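Local atomic coordinates of MlnE (Bacillus amyloliquefaciens subsp. plantarum, PDB entry 5D2E), a protein that serves as the NADP-binding, N-terminal B-type ketoreductase part of a large synthase in the macrolactin assembly line, probably reducing beta-keto groups of the growing polyketide. Residues P54-P59 and R124-I129; F63-S68 and H130-G135; T71-Q76 and H224-I229; I85-G90 and G99-N104; P169-L174 and P203-K208. All blocks are in the same frame, centred on the assembly; numbering follows the deposited sequence.

Contact 1: residues P54-P59 and R124-I129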
# COMPACT_ATOMS: atom_id res chain seq x y z
N PRO A 54 -28.52 2.98 -10.64
CA PRO A 54 -28.15 1.71 -10.02
C PRO A 54 -29.05 0.57 -10.53
O PRO A 54 -30.17 0.84 -10.99
CB PRO A 54 -28.40 1.97 -8.53
CG PRO A 54 -28.48 3.44 -8.35
CD PRO A 54 -28.94 4.00 -9.66
N HIS A 55 -28.59 -0.67 -10.43
CA HIS A 55 -29.36 -1.85 -10.92
C HIS A 55 -30.54 -2.28 -10.04
O HIS A 55 -31.39 -3.01 -10.51
CB HIS A 55 -28.45 -3.07 -11.16
CG HIS A 55 -28.03 -3.24 -12.59
ND1 HIS A 55 -26.74 -3.60 -12.96
CD2 HIS A 55 -28.71 -3.08 -13.75
CE1 HIS A 55 -26.66 -3.66 -14.28
NE2 HIS A 55 -27.84 -3.34 -14.78
N THR A 56 -30.57 -1.88 -8.76
CA THR A 56 -31.73 -2.08 -7.88
C THR A 56 -32.26 -0.73 -7.52
O THR A 56 -31.57 0.28 -7.66
CB THR A 56 -31.34 -2.78 -6.58
OG1 THR A 56 -30.46 -1.92 -5.84
CG2 THR A 56 -30.63 -4.08 -6.90
N LYS A 57 -33.50 -0.69 -7.06
CA LYS A 57 -34.11 0.55 -6.74
C LYS A 57 -34.09 0.74 -5.23
O LYS A 57 -35.07 0.49 -4.54
CB LYS A 57 -35.51 0.59 -7.33
CG LYS A 57 -36.28 1.87 -7.04
CD LYS A 57 -37.47 2.05 -8.00
CE LYS A 57 -38.43 0.87 -7.95
NZ LYS A 57 -39.56 1.07 -8.89
N GLU A 58 -32.94 1.17 -4.70
CA GLU A 58 -32.71 1.29 -3.30
C GLU A 58 -31.96 2.59 -3.02
O GLU A 58 -31.39 3.14 -3.93
CB GLU A 58 -31.87 0.09 -2.86
CG GLU A 58 -32.67 -1.19 -2.74
CD GLU A 58 -31.76 -2.30 -2.34
OE1 GLU A 58 -31.55 -2.49 -1.14
OE2 GLU A 58 -31.14 -2.88 -3.23
N PRO A 59 -31.99 3.07 -1.76
CA PRO A 59 -31.40 4.36 -1.42
C PRO A 59 -29.88 4.39 -1.70
O PRO A 59 -29.19 3.38 -1.64
CB PRO A 59 -31.72 4.51 0.06
CG PRO A 59 -32.93 3.62 0.29
CD PRO A 59 -32.67 2.46 -0.62
N ARG A 124 -32.62 2.39 4.13
CA ARG A 124 -31.58 1.37 4.15
C ARG A 124 -30.75 1.47 2.83
O ARG A 124 -31.17 0.99 1.78
CB ARG A 124 -32.22 -0.04 4.24
CG ARG A 124 -31.20 -1.20 4.00
CD ARG A 124 -31.80 -2.60 4.18
NE ARG A 124 -32.14 -2.82 5.58
CZ ARG A 124 -32.74 -3.90 6.05
NH1 ARG A 124 -33.05 -4.89 5.24
NH2 ARG A 124 -32.96 -3.99 7.36
N PRO A 125 -29.61 2.16 2.87
CA PRO A 125 -28.82 2.37 1.63
C PRO A 125 -28.27 1.08 1.14
O PRO A 125 -27.90 0.22 1.96
CB PRO A 125 -27.69 3.29 2.08
CG PRO A 125 -28.11 3.89 3.37
CD PRO A 125 -29.07 2.91 4.01
N ARG A 126 -28.18 0.94 -0.17
CA ARG A 126 -27.45 -0.10 -0.78
C ARG A 126 -26.20 0.43 -1.53
O ARG A 126 -25.11 -0.09 -1.39
CB ARG A 126 -28.30 -0.82 -1.77
CG ARG A 126 -27.99 -2.33 -1.75
CD ARG A 126 -27.75 -2.79 -3.12
NE ARG A 126 -27.20 -4.14 -3.17
CZ ARG A 126 -27.94 -5.23 -3.23
NH1 ARG A 126 -29.26 -5.14 -3.14
NH2 ARG A 126 -27.37 -6.42 -3.34
N HIS A 127 -26.35 1.53 -2.25
CA HIS A 127 -25.23 2.11 -2.97
C HIS A 127 -24.63 3.25 -2.22
O HIS A 127 -25.29 4.21 -1.98
CB HIS A 127 -25.70 2.55 -4.33
CG HIS A 127 -26.59 1.54 -4.96
ND1 HIS A 127 -26.10 0.51 -5.73
CD2 HIS A 127 -27.90 1.28 -4.76
CE1 HIS A 127 -27.08 -0.30 -6.06
NE2 HIS A 127 -28.19 0.14 -5.48
N ILE A 128 -23.34 3.13 -1.89
CA ILE A 128 -22.64 4.10 -1.11
C ILE A 128 -21.55 4.67 -1.98
O ILE A 128 -20.84 3.89 -2.61
CB ILE A 128 -21.92 3.47 0.11
CG1 ILE A 128 -22.80 2.51 0.91
CG2 ILE A 128 -21.33 4.54 0.95
CD1 ILE A 128 -24.13 3.01 1.28
N ILE A 129 -21.47 6.01 -2.02
CA ILE A 129 -20.46 6.74 -2.74
C ILE A 129 -19.64 7.50 -1.68
O ILE A 129 -20.13 8.29 -0.92
CB ILE A 129 -20.96 7.72 -3.80
CG1 ILE A 129 -21.93 7.04 -4.79
CG2 ILE A 129 -19.77 8.46 -4.45
CD1 ILE A 129 -21.34 5.97 -5.60
O HOH W 1 -32.70 -0.92 0.84
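P54 lays CB over the centre of one face of the H127 imidazole, 3.6 Å from the ring centroid, a CH-pi contact that suits a rigid proline methylene. W233 meets the same histidine edge-to-face. Two residues on, T56 turns its hydroxyl to the ring's edge: OG1 sits between the backbone N and the carbonyl carbon (chi1 65°) and accepts in the ring plane from H127 NE2 at 3.1 Å. That hydroxyl in turn donates to E58 OE2 (2.9 Å), arriving on the anti side. E58 crosses the R126 chain obliquely, CD against CB and CG, and OE2 takes R126 NH1 at the edge of the guanidinium through the syn lone pair, a salt bridge of 2.9 Å. R126 NE has its own salt bridge, to E172 OE2. E58 OE1 receives a water that also donates to R124 O. P59 ends the segment with its O gripped by R126 N at 3.0 Å and, weakly, by H127 N, while its ring CD rests 3.2 Å from R124 O. The bonds from H127 through T56 to E58 thus run one way, starting from the N-H at NE2, and the doubly gripped OE2 beside an arginine would favour an ionised E58.

Contact 2: residues F63-S68 and H130-G135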
# COMPACT_ATOMS: atom_id res chain seq x y z
N PHE A 63 -21.23 10.61 0.28
CA PHE A 63 -20.43 11.38 1.19
C PHE A 63 -19.55 12.29 0.33
O PHE A 63 -18.86 11.79 -0.58
CB PHE A 63 -19.50 10.48 2.01
CG PHE A 63 -20.20 9.56 3.00
CD1 PHE A 63 -20.67 10.04 4.18
CD2 PHE A 63 -20.32 8.20 2.75
CE1 PHE A 63 -21.28 9.22 5.10
CE2 PHE A 63 -20.96 7.35 3.65
CZ PHE A 63 -21.41 7.88 4.86
N CYS A 64 -19.52 13.59 0.64
CA CYS A 64 -18.75 14.56 -0.15
C CYS A 64 -18.33 15.63 0.81
O CYS A 64 -19.01 15.89 1.79
CB CYS A 64 -19.63 15.15 -1.29
SG CYS A 64 -18.66 16.08 -2.56
N GLU A 65 -17.23 16.28 0.53
CA GLU A 65 -16.74 17.28 1.46
C GLU A 65 -17.69 18.51 1.48
O GLU A 65 -17.90 19.11 2.53
CB GLU A 65 -15.28 17.66 1.12
CG GLU A 65 -14.48 18.28 2.25
CD GLU A 65 -14.29 17.38 3.49
OE1 GLU A 65 -13.70 16.24 3.47
OE2 GLU A 65 -14.69 17.89 4.55
N ASP A 66 -18.33 18.78 0.37
CA ASP A 66 -19.13 19.98 0.24
C ASP A 66 -20.23 19.70 -0.70
O ASP A 66 -20.44 18.54 -1.18
CB ASP A 66 -18.23 21.16 -0.25
CG ASP A 66 -17.60 20.92 -1.61
OD1 ASP A 66 -18.07 20.10 -2.43
OD2 ASP A 66 -16.56 21.55 -1.84
N ASP A 67 -21.00 20.72 -1.10
CA ASP A 67 -22.08 20.35 -2.04
C ASP A 67 -21.84 20.41 -3.51
O ASP A 67 -22.79 20.41 -4.29
CB ASP A 67 -23.39 20.96 -1.70
CG ASP A 67 -23.25 22.23 -1.17
OD1 ASP A 67 -22.68 23.00 -1.97
OD2 ASP A 67 -23.64 22.40 0.04
N SER A 68 -20.59 20.33 -3.91
CA SER A 68 -20.23 20.48 -5.31
C SER A 68 -20.80 19.39 -6.19
O SER A 68 -20.99 19.59 -7.37
CB SER A 68 -18.71 20.56 -5.49
OG SER A 68 -18.12 19.38 -5.02
N HIS A 130 -18.33 7.21 -1.64
CA HIS A 130 -17.45 7.92 -0.75
C HIS A 130 -16.54 8.77 -1.59
O HIS A 130 -15.64 8.27 -2.31
CB HIS A 130 -16.65 6.93 0.06
CG HIS A 130 -15.85 7.56 1.16
ND1 HIS A 130 -14.61 8.10 0.94
CD2 HIS A 130 -16.09 7.67 2.49
CE1 HIS A 130 -14.14 8.60 2.07
NE2 HIS A 130 -15.00 8.32 3.04
N PHE A 131 -16.75 10.08 -1.54
CA PHE A 131 -15.95 10.99 -2.33
C PHE A 131 -15.48 12.21 -1.53
O PHE A 131 -15.94 13.34 -1.75
CB PHE A 131 -16.78 11.47 -3.55
CG PHE A 131 -16.01 12.37 -4.55
CD1 PHE A 131 -14.66 12.28 -4.71
CD2 PHE A 131 -16.69 13.27 -5.32
CE1 PHE A 131 -13.98 13.08 -5.67
CE2 PHE A 131 -16.04 14.06 -6.25
CZ PHE A 131 -14.69 13.94 -6.44
N LEU A 132 -14.54 11.98 -0.65
CA LEU A 132 -13.90 12.98 0.16
C LEU A 132 -12.43 13.18 -0.25
O LEU A 132 -11.81 14.18 0.13
CB LEU A 132 -13.83 12.52 1.59
CG LEU A 132 -15.15 12.19 2.27
CD1 LEU A 132 -14.89 11.85 3.71
CD2 LEU A 132 -16.17 13.34 2.12
N ALA A 133 -11.87 12.21 -0.97
CA ALA A 133 -10.40 12.16 -1.24
C ALA A 133 -9.97 13.04 -2.38
O ALA A 133 -9.97 12.62 -3.58
CB ALA A 133 -9.95 10.73 -1.48
N ALA A 134 -9.67 14.29 -2.01
CA ALA A 134 -9.12 15.24 -2.95
C ALA A 134 -8.05 16.08 -2.32
O ALA A 134 -7.75 15.97 -1.14
CB ALA A 134 -10.26 16.09 -3.62
N GLY A 135 -7.39 16.90 -3.13
CA GLY A 135 -6.25 17.68 -2.63
C GLY A 135 -4.97 16.94 -3.02
O GLY A 135 -4.96 15.70 -3.10
O HOH W 2 -15.14 15.90 -1.71
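F63 and H130 stand beside each other on one face of two parallel strands, their CD2 atoms 4.3 Å apart and the rings meeting obliquely, while C64 and F131 occupy the other face. Between the strands, F131 N donates to F63 O at 2.9 Å. C64 and F131 both place the first side-chain branch anti to the backbone N (C64 SG at chi1 -167°, F131 CG at -176°), and the sulfur comes obliquely to the phenyl ring, SG of C64 lying 4.4 Å from CD2 of F131. A small polarisable thiol suits this buried place beside an aromatic. H130 is anti as well, and its NE2 is satisfied by S154 OG of helix 141-164.

L132 does different work: its CG lies beside the backbone N (chi1 -58°), and CD2 reaches across to the backbone of the neighbouring segment, 3.4 Å from C64 C. E65 bends at chi2 and crosses L132 at about a right angle, OE1 of E65 standing 4.0 Å from CD2 of L132. Beyond this point the two strands part, and a water spans the gap, accepting from E65 N and donating to F131 O at 2.7 Å. Parallel pairing of neighbouring strands, with helix 141-164 packed on the face that bears F63 and H130, is characteristic of the Rossmann-like fold of the ketoreductase structural subdomain.

Contact 3: residues T71-Q76 and H224-I229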
# COMPACT_ATOMS: atom_id res chain seq x y z
N THR A 71 -26.11 18.99 -7.14
CA THR A 71 -26.96 19.27 -8.37
C THR A 71 -26.77 18.31 -9.47
O THR A 71 -27.74 17.82 -10.06
CB THR A 71 -26.59 20.63 -8.94
OG1 THR A 71 -26.80 21.57 -7.90
CG2 THR A 71 -27.48 20.97 -10.15
N VAL A 72 -25.49 17.98 -9.76
CA VAL A 72 -25.28 17.12 -10.87
C VAL A 72 -25.84 15.76 -10.58
O VAL A 72 -26.28 15.05 -11.48
CB VAL A 72 -23.76 17.04 -11.32
CG1 VAL A 72 -22.94 16.19 -10.34
CG2 VAL A 72 -23.68 16.37 -12.66
N MET A 73 -25.74 15.32 -9.33
CA MET A 73 -26.20 13.99 -9.02
C MET A 73 -27.74 13.99 -8.97
O MET A 73 -28.37 13.04 -9.41
CB MET A 73 -25.65 13.49 -7.67
CG MET A 73 -24.17 13.11 -7.63
SD MET A 73 -23.76 11.93 -8.87
CE MET A 73 -24.65 10.49 -8.41
N LYS A 74 -28.35 15.05 -8.44
CA LYS A 74 -29.86 15.13 -8.55
C LYS A 74 -30.36 15.06 -10.02
O LYS A 74 -31.29 14.26 -10.37
CB LYS A 74 -30.37 16.44 -7.93
CG LYS A 74 -30.12 16.55 -6.46
CD LYS A 74 -30.80 15.42 -5.65
CE LYS A 74 -32.34 15.51 -5.69
NZ LYS A 74 -32.92 14.36 -4.96
N ARG A 75 -29.65 15.80 -10.88
CA ARG A 75 -29.97 15.73 -12.32
C ARG A 75 -29.75 14.37 -12.90
O ARG A 75 -30.59 13.82 -13.63
CB ARG A 75 -29.24 16.78 -13.11
CG ARG A 75 -29.73 16.81 -14.56
CD ARG A 75 -29.25 18.03 -15.35
NE ARG A 75 -28.83 19.14 -14.48
CZ ARG A 75 -27.56 19.47 -14.24
NH1 ARG A 75 -26.58 18.79 -14.83
NH2 ARG A 75 -27.27 20.48 -13.42
N GLN A 76 -28.66 13.73 -12.49
CA GLN A 76 -28.37 12.41 -13.01
C GLN A 76 -29.45 11.38 -12.64
O GLN A 76 -29.76 10.45 -13.40
CB GLN A 76 -26.98 11.97 -12.47
CG GLN A 76 -26.51 10.69 -13.11
CD GLN A 76 -25.78 10.91 -14.42
OE1 GLN A 76 -25.86 11.99 -14.98
NE2 GLN A 76 -24.99 9.91 -14.86
N HIS A 224 -18.71 14.46 -15.78
CA HIS A 224 -17.91 13.25 -16.08
C HIS A 224 -17.80 12.34 -14.83
O HIS A 224 -17.82 11.13 -14.91
CB HIS A 224 -16.48 13.59 -16.54
CG HIS A 224 -16.34 14.03 -17.97
ND1 HIS A 224 -15.75 15.23 -18.33
CD2 HIS A 224 -16.66 13.40 -19.13
CE1 HIS A 224 -15.76 15.34 -19.65
NE2 HIS A 224 -16.29 14.25 -20.16
N ILE A 225 -17.75 12.95 -13.66
CA ILE A 225 -17.73 12.17 -12.42
C ILE A 225 -19.05 11.38 -12.28
O ILE A 225 -19.05 10.17 -12.01
CB ILE A 225 -17.47 13.04 -11.22
CG1 ILE A 225 -16.11 13.69 -11.34
CG2 ILE A 225 -17.51 12.14 -9.97
CD1 ILE A 225 -15.73 14.65 -10.23
N ALA A 226 -20.17 12.05 -12.49
CA ALA A 226 -21.43 11.40 -12.42
C ALA A 226 -21.46 10.29 -13.36
O ALA A 226 -22.06 9.21 -13.06
CB ALA A 226 -22.56 12.35 -12.69
N ASP A 227 -20.92 10.52 -14.56
CA ASP A 227 -20.93 9.43 -15.52
C ASP A 227 -20.09 8.23 -15.12
O ASP A 227 -20.43 7.10 -15.44
CB ASP A 227 -20.54 9.94 -16.91
CG ASP A 227 -21.65 10.87 -17.53
OD1 ASP A 227 -22.87 10.64 -17.30
OD2 ASP A 227 -21.24 11.84 -18.15
N VAL A 228 -18.98 8.48 -14.48
CA VAL A 228 -18.15 7.36 -13.93
C VAL A 228 -18.89 6.59 -12.86
O VAL A 228 -18.91 5.36 -12.87
CB VAL A 228 -16.82 7.87 -13.38
CG1 VAL A 228 -16.12 6.78 -12.57
CG2 VAL A 228 -15.96 8.32 -14.52
N ILE A 229 -19.60 7.32 -11.98
CA ILE A 229 -20.42 6.64 -10.96
C ILE A 229 -21.48 5.73 -11.60
O ILE A 229 -21.62 4.55 -11.24
CB ILE A 229 -21.05 7.67 -9.99
CG1 ILE A 229 -19.93 8.35 -9.19
CG2 ILE A 229 -22.04 7.06 -9.07
CD1 ILE A 229 -20.36 9.61 -8.45
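The CA atoms of M73 and A226 are the nearest across the pair, 6.4 Å apart, where two helices of the Rossmann-like N-terminal subdomain meet. The helical segments 71-76 and 224-229 run in broadly the same sense, crossing at -49° with their axes 9.8 Å apart. Both M73 and I229 also touch F62 of strand 60-64, so the pair packs side by side on the sheet face bearing that phenylalanine.

A226 is the focus of the packing, and alanine suits it because a lone methyl leaves room for three side chains of the partner helix. V72 CG2, anti to the backbone N, reaches A226 CB at 4.2 Å. M73, a flexible thioether bent at chi2 and chi3, brings SD to 4.0 Å from A226 CB. Q76 adds its amide, CD lying 3.9 Å from A226 CB.

On the side of D227, Q76 NE2 makes a weak but straight bond to D227 OD1 (3.3 Å, 167°), the two side chains crossing at about a right angle. Stronger partners lie nearby: Q76 NE2 bonds S230 OG, and Q223 NE2 bonds both D227 OD1 and Q76 OE1. On the side facing F62, M73 SD also touches I229 CD1, at 4.1 Å.

Contact 4: residues I85-G90 and G99-N104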
# COMPACT_ATOMS: atom_id res chain seq x y z
N ILE A 85 -29.38 10.27 -0.43
CA ILE A 85 -28.93 10.89 0.81
C ILE A 85 -27.56 11.53 0.58
O ILE A 85 -26.61 10.85 0.13
CB ILE A 85 -28.83 9.83 1.92
CG1 ILE A 85 -30.15 9.02 2.02
CG2 ILE A 85 -28.44 10.48 3.23
CD1 ILE A 85 -31.42 9.82 2.38
N TYR A 86 -27.42 12.79 0.90
CA TYR A 86 -26.18 13.53 0.59
C TYR A 86 -25.63 14.16 1.82
O TYR A 86 -26.25 14.99 2.49
CB TYR A 86 -26.43 14.54 -0.51
CG TYR A 86 -25.22 15.19 -1.10
CD1 TYR A 86 -24.69 16.32 -0.55
CD2 TYR A 86 -24.65 14.72 -2.28
CE1 TYR A 86 -23.59 16.94 -1.14
CE2 TYR A 86 -23.57 15.34 -2.87
CZ TYR A 86 -23.02 16.43 -2.29
OH TYR A 86 -21.94 17.12 -2.85
N VAL A 87 -24.45 13.70 2.20
CA VAL A 87 -23.83 14.08 3.43
C VAL A 87 -22.55 14.86 3.20
O VAL A 87 -21.64 14.39 2.52
CB VAL A 87 -23.46 12.82 4.25
CG1 VAL A 87 -22.99 13.21 5.66
CG2 VAL A 87 -24.63 11.84 4.27
N THR A 88 -22.47 16.01 3.83
CA THR A 88 -21.31 16.85 3.74
C THR A 88 -20.65 17.08 5.05
O THR A 88 -21.13 16.73 6.11
CB THR A 88 -21.69 18.24 3.13
OG1 THR A 88 -22.59 18.90 4.00
CG2 THR A 88 -22.31 18.12 1.83
N SER A 89 -19.48 17.67 4.98
CA SER A 89 -18.70 18.00 6.14
C SER A 89 -19.25 19.17 6.96
O SER A 89 -19.62 20.20 6.40
CB SER A 89 -17.29 18.35 5.68
OG SER A 89 -16.53 18.53 6.81
N GLY A 90 -19.26 19.03 8.28
CA GLY A 90 -19.71 20.08 9.18
C GLY A 90 -19.06 19.95 10.56
O GLY A 90 -18.45 18.92 10.87
N GLY A 99 -33.09 14.37 3.29
CA GLY A 99 -32.00 13.58 2.71
C GLY A 99 -30.65 14.23 2.80
O GLY A 99 -29.66 13.63 2.38
N ARG A 100 -30.55 15.40 3.42
CA ARG A 100 -29.30 16.07 3.58
C ARG A 100 -28.82 15.99 4.97
O ARG A 100 -29.62 16.19 5.91
CB ARG A 100 -29.41 17.59 3.23
CG ARG A 100 -29.90 17.89 1.83
CD ARG A 100 -28.93 17.48 0.81
NE ARG A 100 -27.72 18.30 0.79
CZ ARG A 100 -27.52 19.41 0.05
NH1 ARG A 100 -28.44 19.94 -0.72
NH2 ARG A 100 -26.35 20.02 0.11
N PHE A 101 -27.53 15.73 5.17
CA PHE A 101 -26.90 15.74 6.47
C PHE A 101 -25.56 16.42 6.43
O PHE A 101 -24.90 16.51 5.38
CB PHE A 101 -26.66 14.31 6.95
CG PHE A 101 -27.87 13.52 7.21
CD1 PHE A 101 -28.51 12.87 6.17
CD2 PHE A 101 -28.34 13.35 8.51
CE1 PHE A 101 -29.62 12.14 6.37
CE2 PHE A 101 -29.49 12.60 8.72
CZ PHE A 101 -30.14 12.01 7.65
N THR A 102 -25.11 16.88 7.59
CA THR A 102 -23.72 17.27 7.82
C THR A 102 -23.14 16.43 8.95
O THR A 102 -23.89 15.89 9.79
CB THR A 102 -23.51 18.75 8.20
OG1 THR A 102 -24.13 19.00 9.45
CG2 THR A 102 -24.09 19.69 7.14
N MET A 103 -21.82 16.28 8.95
CA MET A 103 -21.16 15.51 10.01
C MET A 103 -19.68 15.77 9.96
O MET A 103 -19.19 16.28 8.99
CB MET A 103 -21.38 14.00 9.87
CG MET A 103 -20.82 13.37 8.62
SD MET A 103 -21.25 11.58 8.43
CE MET A 103 -20.19 10.93 9.74
N ASN A 104 -19.02 15.35 11.01
CA ASN A 104 -17.54 15.35 11.09
C ASN A 104 -17.08 13.94 10.72
O ASN A 104 -17.37 12.98 11.43
CB ASN A 104 -17.12 15.75 12.50
CG ASN A 104 -15.60 15.89 12.67
OD1 ASN A 104 -15.11 16.70 13.48
ND2 ASN A 104 -14.86 15.04 11.98
O HOH W 3 -25.65 17.76 2.73
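Y86 and R100 lie side by side, pointing the same way, on one face of two parallel strands whose backbones exchange five hydrogen bonds. G99 O accepts from Y86 N at 2.8 Å, Y86 O from F101 N, F101 O from T88 N, T88 O from M103 N, and M103 O from G90 N at 2.8 Å, this last donor standing above the carbonyl plane. Y86 O accepts a second hydrogen bond, from a water that itself accepts from R100 NE at 2.9 Å. Y86 OH is paired with D66 O and M69 N, T102 OG1 with R92 O, and N104 N with D110 OD2. The glycines fit tight backbone places: G99 has a positive phi (95°), and G90 CA lies 4.1 Å from T102 CB. V87 and F101 share the other face. V87 CG1 meets M103 SD at 3.7 Å, and I85 CG2 touches F101 CE1; apolar F101 and M103 suit their place against helix 108-120. Strand 84-89 also bonds strand 60-64, continuing the parallel strand pairing of a Rossmann-like sheet.

Contact 5: residues P169-L174 and P203-K208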
# COMPACT_ATOMS: atom_id res chain seq x y z
N PRO A 169 -27.34 -4.68 5.24
CA PRO A 169 -27.15 -6.12 5.05
C PRO A 169 -26.28 -6.45 3.82
O PRO A 169 -25.50 -7.40 3.87
CB PRO A 169 -28.59 -6.65 4.87
CG PRO A 169 -29.44 -5.62 5.57
CD PRO A 169 -28.74 -4.29 5.42
N LYS A 170 -26.43 -5.67 2.75
CA LYS A 170 -25.57 -5.70 1.59
C LYS A 170 -25.30 -4.28 1.19
O LYS A 170 -26.17 -3.41 1.29
CB LYS A 170 -26.25 -6.37 0.43
CG LYS A 170 -26.22 -7.88 0.45
CD LYS A 170 -26.53 -8.45 -0.94
CE LYS A 170 -25.98 -9.86 -1.07
NZ LYS A 170 -26.63 -10.75 -0.07
N ALA A 171 -24.10 -4.01 0.72
CA ALA A 171 -23.78 -2.64 0.24
C ALA A 171 -22.79 -2.77 -0.87
O ALA A 171 -21.93 -3.69 -0.87
CB ALA A 171 -23.21 -1.80 1.35
N GLU A 172 -22.92 -1.85 -1.83
CA GLU A 172 -21.89 -1.67 -2.85
C GLU A 172 -21.29 -0.32 -2.58
O GLU A 172 -21.98 0.70 -2.67
CB GLU A 172 -22.48 -1.70 -4.27
CG GLU A 172 -23.77 -2.53 -4.45
CD GLU A 172 -23.63 -4.03 -4.26
OE1 GLU A 172 -22.55 -4.57 -4.55
OE2 GLU A 172 -24.61 -4.69 -3.83
N ILE A 173 -20.00 -0.31 -2.28
CA ILE A 173 -19.31 0.91 -1.84
C ILE A 173 -18.35 1.34 -2.96
O ILE A 173 -17.53 0.54 -3.39
CB ILE A 173 -18.50 0.68 -0.59
CG1 ILE A 173 -19.41 0.26 0.60
CG2 ILE A 173 -17.71 1.95 -0.27
CD1 ILE A 173 -19.49 -1.25 0.81
N LEU A 174 -18.47 2.58 -3.43
CA LEU A 174 -17.62 3.10 -4.46
C LEU A 174 -16.88 4.23 -3.86
O LEU A 174 -17.47 5.24 -3.46
CB LEU A 174 -18.41 3.54 -5.73
CG LEU A 174 -17.57 4.22 -6.83
CD1 LEU A 174 -16.48 3.30 -7.41
CD2 LEU A 174 -18.51 4.69 -7.94
N PRO A 203 -18.09 -10.26 3.04
CA PRO A 203 -18.33 -10.40 1.62
C PRO A 203 -19.65 -9.80 1.14
O PRO A 203 -19.84 -9.66 -0.04
CB PRO A 203 -18.34 -11.91 1.39
CG PRO A 203 -17.57 -12.48 2.51
CD PRO A 203 -17.81 -11.56 3.69
N ASN A 204 -20.54 -9.46 2.03
CA ASN A 204 -21.71 -8.68 1.63
C ASN A 204 -21.44 -7.20 1.27
O ASN A 204 -22.35 -6.51 0.84
CB ASN A 204 -22.68 -8.71 2.77
CG ASN A 204 -23.31 -10.09 2.92
OD1 ASN A 204 -23.62 -10.78 1.94
ND2 ASN A 204 -23.50 -10.47 4.12
N PHE A 205 -20.23 -6.71 1.56
CA PHE A 205 -19.78 -5.39 1.13
C PHE A 205 -18.93 -5.51 -0.13
O PHE A 205 -17.75 -5.90 -0.08
CB PHE A 205 -18.96 -4.70 2.21
CG PHE A 205 -19.72 -4.24 3.41
CD1 PHE A 205 -21.13 -4.30 3.50
CD2 PHE A 205 -19.03 -3.73 4.49
CE1 PHE A 205 -21.78 -3.82 4.65
CE2 PHE A 205 -19.67 -3.27 5.62
CZ PHE A 205 -21.06 -3.30 5.68
N THR A 206 -19.50 -5.18 -1.27
CA THR A 206 -18.73 -5.18 -2.49
C THR A 206 -18.10 -3.80 -2.62
O THR A 206 -18.81 -2.75 -2.67
CB THR A 206 -19.64 -5.44 -3.69
OG1 THR A 206 -20.32 -6.65 -3.48
CG2 THR A 206 -18.82 -5.49 -4.99
N CYS A 207 -16.78 -3.78 -2.73
CA CYS A 207 -16.03 -2.55 -2.60
C CYS A 207 -15.28 -2.25 -3.88
O CYS A 207 -14.54 -3.09 -4.40
CB CYS A 207 -15.05 -2.64 -1.46
SG CYS A 207 -15.75 -2.79 0.18
N LYS A 208 -15.45 -1.04 -4.39
CA LYS A 208 -14.77 -0.62 -5.62
C LYS A 208 -14.05 0.66 -5.40
O LYS A 208 -14.49 1.46 -4.58
CB LYS A 208 -15.78 -0.47 -6.73
CG LYS A 208 -16.59 -1.75 -6.89
CD LYS A 208 -17.30 -1.94 -8.22
CE LYS A 208 -18.71 -1.39 -8.24
NZ LYS A 208 -19.31 -1.65 -9.58
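Strands 171-180 and 205-214, linked by helix 186-201, form a beta-alpha-beta crossover of the Rossmann-like structural subdomain, and their first residues pair in parallel. A171 N donates to N204 O at 3.1 Å, A171 O accepts from T206 N, I173 N donates to T206 O at 2.7 Å, and I173 O accepts from K208 N. E172 and T206 lie side by side on the more polar face, E172 OE1 coming 3.2 Å from T206 CB; E172 OE2 is held by R126, its charge partner outside the pair. There too L174 CD1 meets K208 CB at 3.9 Å, while the lysine runs on to E232 O through NZ. The other face is apolar and lies against helices 141-164 and 186-201. A171, small enough to leave room for a phenyl ring, sets CB 3.9 Å from F205 CD1. Isoleucine fills the next place: with chi2 at 96°, away from a staggered value, I173 CD1 swings across the strands to lie 3.8 Å from F205 CB and 4.1 Å from C207 SG.

How the contacts relate
Contact 1 sets the loop before strand 60-64 against the start of strand 127-133, which also serves contact 2 and lies beside strand 171-180 of contact 5; strand 60-64 of contact 2 adjoins strand 84-89 of contact 4. Contact 3 instead joins two helices over the sheet, its I229 touching both I129 of contact 1 and L174 of contact 5. Contacts 2 and 3 are buried: contact 2 combines one backbone bond and a water with enclosed side chains, and contact 3 is apolar with one weak polar bond. Of the partly buried three, contact 1 relies on a salt bridge and a water, whereas contacts 4 and 5 rest on regular parallel backbone bonds. The R126-E172 salt bridge ties contact 1 to contact 5.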